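Side-chain contacts in oxygen-independent coproporphyrinogen III oxidase (Escherichia coli, PDB 1OLT), which catalyses the oxygen-independent oxidative decarboxylation of coproporphyrinogen III to protoporphyrinogen IX in haem biosynthesis, as a radical SAM enzyme with a [4Fe-4S] cluster: residues 175-178 against 179-183; 184-188 against 189-193; 194-197 against 198-201. All coordinates share one frame; numbering follows the deposited sequence. Where two conformers were deposited one is given.

Interaction 1: residues 175-178 against 179-183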
loop_
_atom_site.group_PDB
_atom_site.type_symbol
_atom_site.label_atom_id
_atom_site.label_comp_id
_atom_site.label_asym_id
_atom_site.label_seq_id
_atom_site.Cartn_x
_atom_site.Cartn_y
_atom_site.Cartn_z
ATOM N N ASN A 175 -22.916 1.790 4.335
ATOM C CA ASN A 175 -24.138 0.991 4.401
ATOM C C ASN A 175 -24.211 0.158 5.696
ATOM O O ASN A 175 -23.289 -0.629 6.029
ATOM C CB ASN A 175 -24.187 0.078 3.177
ATOM C CG ASN A 175 -25.473 -0.721 3.097
ATOM O OD1 ASN A 175 -25.735 -1.621 3.945
ATOM N ND2 ASN A 175 -26.330 -0.353 2.129
ATOM N N LYS A 176 -25.273 0.362 6.452
ATOM C CA LYS A 176 -25.415 -0.230 7.766
ATOM C C LYS A 176 -25.581 -1.771 7.770
ATOM O O LYS A 176 -25.096 -2.426 8.639
ATOM C CB LYS A 176 -26.628 0.432 8.511
ATOM C CG LYS A 176 -26.441 2.000 8.680
ATOM C CD LYS A 176 -25.056 2.354 9.375
ATOM C CE LYS A 176 -24.966 2.046 10.837
ATOM N NZ LYS A 176 -23.658 2.496 11.331
ATOM N N GLU A 177 -26.295 -2.318 6.804
ATOM C CA GLU A 177 -26.417 -3.784 6.669
ATOM C C GLU A 177 -25.063 -4.405 6.357
ATOM O O GLU A 177 -24.690 -5.394 6.937
ATOM C CB GLU A 177 -27.451 -4.139 5.592
ATOM C CG GLU A 177 -27.522 -5.608 5.327
ATOM C CD GLU A 177 -28.580 -5.979 4.279
ATOM O OE1 GLU A 177 -28.801 -5.252 3.305
ATOM O OE2 GLU A 177 -29.156 -7.052 4.430
ATOM N N VAL A 178 -24.319 -3.814 5.437
ATOM C CA VAL A 178 -22.996 -4.290 5.096
ATOM C C VAL A 178 -22.085 -4.269 6.355
ATOM O O VAL A 178 -21.371 -5.260 6.660
ATOM C CB VAL A 178 -22.381 -3.469 3.966
ATOM C CG1 VAL A 178 -20.969 -3.892 3.730
ATOM C CG2 VAL A 178 -23.247 -3.613 2.683
ATOM N N GLN A 179 -22.123 -3.159 7.089
ATOM C CA GLN A 179 -21.336 -3.014 8.341
ATOM C C GLN A 179 -21.666 -4.129 9.322
ATOM O O GLN A 179 -20.761 -4.732 9.903
ATOM C CB GLN A 179 -21.555 -1.660 9.006
ATOM C CG GLN A 179 -20.979 -0.497 8.210
ATOM C CD GLN A 179 -21.169 0.838 8.888
ATOM O OE1 GLN A 179 -21.692 0.912 10.011
ATOM N NE2 GLN A 179 -20.660 1.905 8.235
ATOM N N ARG A 180 -22.947 -4.412 9.482
ATOM C CA ARG A 180 -23.358 -5.432 10.416
ATOM C C ARG A 180 -22.847 -6.802 9.983
ATOM O O ARG A 180 -22.327 -7.557 10.826
ATOM C CB ARG A 180 -24.848 -5.452 10.546
ATOM C CG ARG A 180 -25.417 -6.502 11.441
ATOM C CD ARG A 180 -26.825 -6.122 11.853
ATOM N NE ARG A 180 -26.773 -4.990 12.829
ATOM C CZ ARG A 180 -27.757 -4.669 13.606
ATOM N NH1 ARG A 180 -28.950 -5.396 13.623
ATOM N NH2 ARG A 180 -27.567 -3.646 14.388
ATOM N N LEU A 181 -22.971 -7.113 8.693
ATOM C CA LEU A 181 -22.481 -8.403 8.150
ATOM C C LEU A 181 -20.967 -8.623 8.225
ATOM O O LEU A 181 -20.505 -9.761 8.215
ATOM C CB LEU A 181 -22.956 -8.610 6.725
ATOM C CG LEU A 181 -24.454 -8.720 6.622
ATOM C CD1 LEU A 181 -24.814 -8.605 5.161
ATOM C CD2 LEU A 181 -25.065 -10.043 7.202
ATOM N N VAL A 182 -20.182 -7.561 8.343
ATOM C CA VAL A 182 -18.752 -7.689 8.447
ATOM C C VAL A 182 -18.224 -7.229 9.786
ATOM O O VAL A 182 -17.001 -7.150 9.966
ATOM C CB VAL A 182 -17.993 -6.972 7.289
ATOM C CG1 VAL A 182 -18.450 -7.464 5.944
ATOM C CG2 VAL A 182 -18.134 -5.418 7.351
ATOM N N ASN A 183 -19.116 -6.994 10.760
ATOM C CA ASN A 183 -18.706 -6.593 12.101
ATOM C C ASN A 183 -17.905 -5.330 12.130
ATOM O O ASN A 183 -16.907 -5.244 12.862
ATOM C CB ASN A 183 -17.932 -7.742 12.822
ATOM C CG ASN A 183 -17.845 -7.538 14.302
ATOM O OD1 ASN A 183 -18.746 -6.867 14.930
ATOM N ND2 ASN A 183 -16.762 -8.124 14.940
#
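Asn175 meets the second segment through its backbone: its O accepts from Gln179 N at 3.0 Å, opening the first turn of helix 176-182. Asn175 is the N-cap residue, its side chain capping the helix. With CG anti to the backbone N (chi1 -176°), OD1 turns back over the helix start and accepts a hydrogen bond from Val178 N at 3.0 Å, nearly straight (N-H...O 169°). Lys176 starts out away from the following turn, but bends at chi2 and chi3 bring NZ back within 2.8 Å of Gln179 OE1. The ammonium lies 28° off the amide's carbonyl plane and also forms a salt bridge with Glu185; the same OE1 accepts from Gln186 N, while Gln179 NE2 donates to Asp173 O. Each end of the buried amide thus has a polar partner. Glu177 runs alongside Leu181, its CG 4.0 Å from Leu181 CD1, an aliphatic contact. Val178 O receives a weak bond from Val182 N, and Val182 CG2 packs 3.3 Å from that oxygen. Asn183, with positive phi, completes a Schellman motif. The short helix follows strand 166-172; Val178 touches Gln217 and Leu181 touches Lys216 in one loop, and Val182 bonds through its backbone to Tyr67 in the cluster-binding loop.

Interaction 2: residues 184-188 against 189-193; sequences REQDE and EFIFA. With SAM (S-adenosylmethionine), chain C.
Asp187 reaches Phe190 because its chi1 of -175° swings the carboxylate forward over the start of helix 188-200, while Gln186, with chi1 57°, sends an extended chain across the tip of Ile191. Asp187 is the N-cap: OD1 accepts from Phe190 N at 3.1 Å, the donor standing 44° out of the carboxylate plane. Beside this bond Asp187 CB lies against Phe190 CB, and Asp187 O accepts from Ile191 N to begin the regular helical series. Ile191 CD1 rests 3.8 Å from Gln186 CD, a methyl against a buried amide whose NE2 is held by Val171 O.

The other end of that amide serves the cofactor site. Gln186 OE1 accepts from Arg184 NE at 2.9 Å, which is consistent with Gln186 positioning the guanidinium, though NE stands above the amide's carbonyl plane. Arg184 then grips the S-adenosylmethionine carboxylate with two nearly straight bonds, NH1 to O at 2.9 Å and NH2 to OXT at 2.9 Å. In this radical SAM core the loop between helix 176-182 and helix 188-200 thus supplies a ligand-binding arginine, which also touches the iron-sulfur cluster. Asp209, Gln172, Ala243 and Gly70 bond to the same S-adenosylmethionine. On the helix flank, Glu188 and Phe192 run side by side, with Glu188 CG 4.0 Å from Phe192 CE1, and Glu188 O lies at the ring edge, 3.3 Å from Phe192 CD1.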
loop_
_atom_site.group_PDB
_atom_site.type_symbol
_atom_site.label_atom_id
_atom_site.label_comp_id
_atom_site.label_asym_id
_atom_site.label_seq_id
_atom_site.Cartn_x
_atom_site.Cartn_y
_atom_site.Cartn_z
ATOM N N ARG A 184 -18.331 -4.326 11.337
ATOM C CA ARG A 184 -17.677 -3.043 11.325
ATOM C C ARG A 184 -18.697 -1.892 11.468
ATOM O O ARG A 184 -18.680 -0.906 10.739
ATOM C CB ARG A 184 -16.802 -2.810 10.097
ATOM C CG ARG A 184 -15.717 -1.682 10.402
ATOM C CD ARG A 184 -15.136 -1.260 9.243
ATOM N NE ARG A 184 -14.300 -0.104 9.406
ATOM C CZ ARG A 184 -12.976 -0.084 9.454
ATOM N NH1 ARG A 184 -12.251 -1.201 9.475
ATOM N NH2 ARG A 184 -12.378 1.108 9.483
ATOM N N GLU A 185 -19.577 -2.041 12.444
ATOM C CA GLU A 185 -20.495 -0.997 12.811
ATOM C C GLU A 185 -19.651 0.234 13.210
ATOM O O GLU A 185 -18.747 0.136 14.002
ATOM C CB GLU A 185 -21.341 -1.417 13.999
ATOM C CG GLU A 185 -22.197 -0.304 14.565
ATOM C CD GLU A 185 -23.295 0.070 13.634
ATOM O OE1 GLU A 185 -23.771 -0.865 12.926
ATOM O OE2 GLU A 185 -23.701 1.301 13.640
ATOM N N GLN A 186 -20.007 1.369 12.653
ATOM C CA GLN A 186 -19.320 2.623 12.891
ATOM C C GLN A 186 -20.290 3.798 12.736
ATOM O O GLN A 186 -21.398 3.734 12.052
ATOM C CB GLN A 186 -18.027 2.725 11.977
ATOM C CG GLN A 186 -18.267 2.606 10.688
ATOM C CD GLN A 186 -17.046 2.309 9.775
ATOM O OE1 GLN A 186 -15.883 2.200 10.188
ATOM N NE2 GLN A 186 -17.360 2.260 8.493
ATOM N N ASP A 187 -19.949 4.859 13.440
ATOM C CA ASP A 187 -20.868 5.985 13.524
ATOM C C ASP A 187 -20.528 6.976 12.402
ATOM O O ASP A 187 -19.478 7.539 12.412
ATOM C CB ASP A 187 -20.712 6.626 14.902
ATOM C CG ASP A 187 -21.700 7.716 15.143
ATOM O OD1 ASP A 187 -21.856 8.658 14.316
ATOM O OD2 ASP A 187 -22.367 7.720 16.160
ATOM N N GLU A 188 -21.449 7.165 11.453
ATOM C CA GLU A 188 -21.210 7.991 10.267
ATOM C C GLU A 188 -20.929 9.445 10.682
ATOM O O GLU A 188 -20.045 10.108 10.115
ATOM C CB GLU A 188 -22.427 7.967 9.364
ATOM C CG GLU A 188 -22.278 8.799 8.108
ATOM C CD GLU A 188 -23.497 8.675 7.184
ATOM O OE1 GLU A 188 -23.865 7.563 6.787
ATOM O OE2 GLU A 188 -24.107 9.662 6.939
ATOM N N GLU A 189 -21.648 9.944 11.667
ATOM C CA GLU A 189 -21.423 11.323 12.128
ATOM C C GLU A 189 -20.066 11.491 12.690
ATOM O O GLU A 189 -19.405 12.521 12.483
ATOM C CB GLU A 189 -22.478 11.777 13.144
ATOM C CG GLU A 189 -23.838 11.922 12.533
ATOM C CD GLU A 189 -23.934 13.114 11.601
ATOM O OE1 GLU A 189 -23.217 14.130 11.833
ATOM O OE2 GLU A 189 -24.728 13.030 10.613
ATOM N N PHE A 190 -19.584 10.472 13.383
ATOM C CA PHE A 190 -18.248 10.547 13.925
ATOM C C PHE A 190 -17.168 10.473 12.824
ATOM O O PHE A 190 -16.114 11.128 12.927
ATOM C CB PHE A 190 -18.022 9.473 14.977
ATOM C CG PHE A 190 -16.695 9.602 15.659
ATOM C CD1 PHE A 190 -16.484 10.608 16.585
ATOM C CD2 PHE A 190 -15.662 8.779 15.324
ATOM C CE1 PHE A 190 -15.260 10.744 17.201
ATOM C CE2 PHE A 190 -14.432 8.932 15.924
ATOM C CZ PHE A 190 -14.260 9.934 16.875
ATOM N N ILE A 191 -17.392 9.663 11.802
ATOM C CA ILE A 191 -16.468 9.660 10.674
ATOM C C ILE A 191 -16.324 11.035 10.057
ATOM O O ILE A 191 -15.188 11.483 9.779
ATOM C CB ILE A 191 -16.812 8.584 9.665
ATOM C CG1 ILE A 191 -16.520 7.214 10.271
ATOM C CG2 ILE A 191 -16.005 8.732 8.391
ATOM C CD1 ILE A 191 -17.149 6.049 9.471
ATOM N N PHE A 192 -17.443 11.704 9.817
ATOM C CA PHE A 192 -17.426 13.074 9.282
ATOM C C PHE A 192 -16.723 14.027 10.254
ATOM O O PHE A 192 -15.908 14.863 9.834
ATOM C CB PHE A 192 -18.841 13.581 9.038
ATOM C CG PHE A 192 -19.357 13.233 7.678
ATOM C CD1 PHE A 192 -19.688 11.911 7.380
ATOM C CD2 PHE A 192 -19.523 14.213 6.703
ATOM C CE1 PHE A 192 -20.138 11.533 6.122
ATOM C CE2 PHE A 192 -19.972 13.858 5.440
ATOM C CZ PHE A 192 -20.262 12.502 5.127
ATOM N N ALA A 193 -17.020 13.900 11.557
ATOM C CA ALA A 193 -16.358 14.768 12.527
ATOM C C ALA A 193 -14.835 14.582 12.522
ATOM O O ALA A 193 -14.067 15.525 12.583
ATOM C CB ALA A 193 -16.910 14.521 13.959
HETATM N N SAM C . -6.966 -0.676 10.822
HETATM C CA SAM C . -7.470 0.551 10.220
HETATM C C SAM C . -8.917 0.459 9.722
HETATM O O SAM C . -9.428 -0.695 9.509
HETATM O OXT SAM C . -9.495 1.523 9.636
HETATM C CB SAM C . -6.550 0.847 9.020
HETATM C CG SAM C . -6.808 0.255 7.660
HETATM S SD SAM C . -6.500 -1.484 7.493
HETATM C CE SAM C . -4.814 -1.715 8.071
HETATM C "C5'" SAM C . -5.979 -1.586 5.694
HETATM C "C4'" SAM C . -7.077 -1.700 4.579
HETATM O "O4'" SAM C . -7.079 -2.947 3.894
HETATM C "C3'" SAM C . -8.489 -1.614 5.108
HETATM O "O3'" SAM C . -8.879 -0.295 5.505
HETATM C "C2'" SAM C . -9.325 -2.250 3.989
HETATM O "O2'" SAM C . -9.824 -1.254 3.096
HETATM C "C1'" SAM C . -8.325 -3.105 3.251
HETATM N N9 SAM C . -8.642 -4.519 3.262
HETATM C C8 SAM C . -8.470 -5.347 4.341
HETATM N N7 SAM C . -8.829 -6.581 4.001
HETATM C C5 SAM C . -9.215 -6.551 2.685
HETATM C C6 SAM C . -9.679 -7.540 1.801
HETATM N N6 SAM C . -9.813 -8.820 2.147
HETATM N N1 SAM C . -9.989 -7.162 0.524
HETATM C C2 SAM C . -9.852 -5.827 0.130
HETATM N N3 SAM C . -9.398 -4.872 0.974
HETATM C C4 SAM C . -9.098 -5.241 2.236
#

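Interaction 3: residues 194-197 against 198-201; sequences LLNH and AREI
Four successive i to i+4 bonds carry the backbone through the last turns of helix 188-200, from Ala198 N to Leu194 O at 3.0 Å through to Ile201 N to His197 O at 3.0 Å; the chain departs from the helical conformation at Ile201. The main side-chain contact here joins His197 and Ile201. The imidazole, its CG anti to the backbone N (chi1 -174°), slants across the isoleucine one turn on, and CE1 comes within 3.6 Å of Ile201 CG2 while CD1 of the same residue lies over one ring face. Ile201 CG1 takes the position between backbone N and carbonyl carbon (chi1 68°), which also brings it 3.3 Å from His197 O. A hydrogen bond between His197 NE2 and Asp157 OD1 probably limits rotation of the ring.

On another flank Arg199 bends at chi3 and lays its guanidinium obliquely against Leu195, with NH2 3.3 Å from CD2; the NH2 group itself is hydrogen-bonded to Asn233 O. Asn196 runs alongside this arginine, pointing the same way. Glu200 CG comes 3.2 Å from Asn196 O. Ala198 CB sits 3.4 Å from Leu195 O. This small residue and Leu194 face the interior: both touch Leu156 of helix 154-161, while Leu194 packs on Met169 and Ala198 on Leu167 of strand 166-172.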
loop_
_atom_site.group_PDB
_atom_site.type_symbol
_atom_site.label_atom_id
_atom_site.label_comp_id
_atom_site.label_asym_id
_atom_site.label_seq_id
_atom_site.Cartn_x
_atom_site.Cartn_y
_atom_site.Cartn_z
ATOM N N LEU A 194 -14.412 13.351 12.461
ATOM C CA LEU A 194 -13.024 13.034 12.532
ATOM C C LEU A 194 -12.281 13.567 11.319
ATOM O O LEU A 194 -11.244 14.216 11.460
ATOM C CB LEU A 194 -12.861 11.525 12.613
ATOM C CG LEU A 194 -11.537 10.935 13.053
ATOM C CD1 LEU A 194 -11.169 11.324 14.449
ATOM C CD2 LEU A 194 -11.615 9.384 12.933
ATOM N N LEU A 195 -12.813 13.319 10.122
ATOM C CA LEU A 195 -12.120 13.781 8.903
ATOM C C LEU A 195 -12.132 15.287 8.775
ATOM O O LEU A 195 -11.112 15.896 8.410
ATOM C CB LEU A 195 -12.674 13.059 7.662
ATOM C CG LEU A 195 -11.937 13.328 6.356
ATOM C CD1 LEU A 195 -11.986 12.046 5.460
ATOM C CD2 LEU A 195 -12.548 14.564 5.564
ATOM N N ASN A 196 -13.239 15.917 9.093
ATOM C CA ASN A 196 -13.278 17.360 9.068
ATOM C C ASN A 196 -12.363 18.042 10.149
ATOM O O ASN A 196 -11.770 19.065 9.900
ATOM C CB ASN A 196 -14.732 17.830 9.089
ATOM C CG ASN A 196 -15.433 17.598 7.707
ATOM O OD1 ASN A 196 -16.412 16.853 7.601
ATOM N ND2 ASN A 196 -14.870 18.216 6.639
ATOM N N HIS A 197 -12.208 17.426 11.309
ATOM C CA HIS A 197 -11.276 17.889 12.300
ATOM C C HIS A 197 -9.805 17.722 11.781
ATOM O O HIS A 197 -8.953 18.616 11.999
ATOM C CB HIS A 197 -11.479 17.138 13.661
ATOM C CG HIS A 197 -10.642 17.670 14.777
ATOM N ND1 HIS A 197 -10.575 19.018 15.083
ATOM C CD2 HIS A 197 -9.825 17.049 15.649
ATOM C CE1 HIS A 197 -9.758 19.192 16.106
ATOM N NE2 HIS A 197 -9.285 18.009 16.454
ATOM N N ALA A 198 -9.522 16.602 11.132
ATOM C CA ALA A 198 -8.203 16.358 10.569
ATOM C C ALA A 198 -7.871 17.493 9.604
ATOM O O ALA A 198 -6.835 18.072 9.693
ATOM C CB ALA A 198 -8.144 15.039 9.853
ATOM N N ARG A 199 -8.811 17.843 8.741
ATOM C CA ARG A 199 -8.638 18.922 7.785
ATOM C C ARG A 199 -8.437 20.274 8.479
ATOM O O ARG A 199 -7.529 21.075 8.100
ATOM C CB ARG A 199 -9.873 18.974 6.842
ATOM C CG ARG A 199 -9.764 19.987 5.769
ATOM C CD ARG A 199 -11.077 20.270 4.882
ATOM N NE ARG A 199 -12.040 19.164 4.780
ATOM C CZ ARG A 199 -12.044 18.251 3.791
ATOM N NH1 ARG A 199 -11.112 18.239 2.821
ATOM N NH2 ARG A 199 -12.978 17.329 3.795
ATOM N N GLU A 200 -9.261 20.543 9.478
ATOM C CA GLU A 200 -9.189 21.787 10.204
ATOM C C GLU A 200 -7.852 22.011 10.914
ATOM O O GLU A 200 -7.402 23.130 10.984
ATOM C CB GLU A 200 -10.391 21.931 11.156
ATOM C CG GLU A 200 -11.672 22.270 10.390
ATOM C CD GLU A 200 -12.802 22.679 11.286
ATOM O OE1 GLU A 200 -12.992 22.006 12.314
ATOM O OE2 GLU A 200 -13.486 23.693 10.960
ATOM N N ILE A 201 -7.209 20.953 11.388
ATOM C CA ILE A 201 -5.914 21.103 12.078
ATOM C C ILE A 201 -4.698 20.895 11.144
ATOM O O ILE A 201 -3.590 20.857 11.607
ATOM C CB ILE A 201 -5.809 20.222 13.341
ATOM C CG1 ILE A 201 -5.770 18.780 12.994
ATOM C CG2 ILE A 201 -6.985 20.545 14.311
ATOM C CD1 ILE A 201 -5.699 17.958 14.241
#

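In the fold
The three contacts run in series along the chain, all within the radical SAM core. Interaction 1 forms helix 176-182, interaction 2 the loop and the start of helix 188-200, and interaction 3 the end of that second helix. Centres of interactions 1 and 2 lie 13 Å apart and the two touch, with Gln179 O 2.9 Å from Arg184 N, a probable hydrogen bond. Interactions 2 and 3 adjoin in sequence, their centres 14 Å apart, whereas 1 and 3 do not touch, with nearest atoms about 13 Å apart. In sequence both helices fall between strands 166-172 and 207-212, which are parallel neighbours in the sheet, and the loop joining them carries the S-adenosylmethionine-binding Arg184.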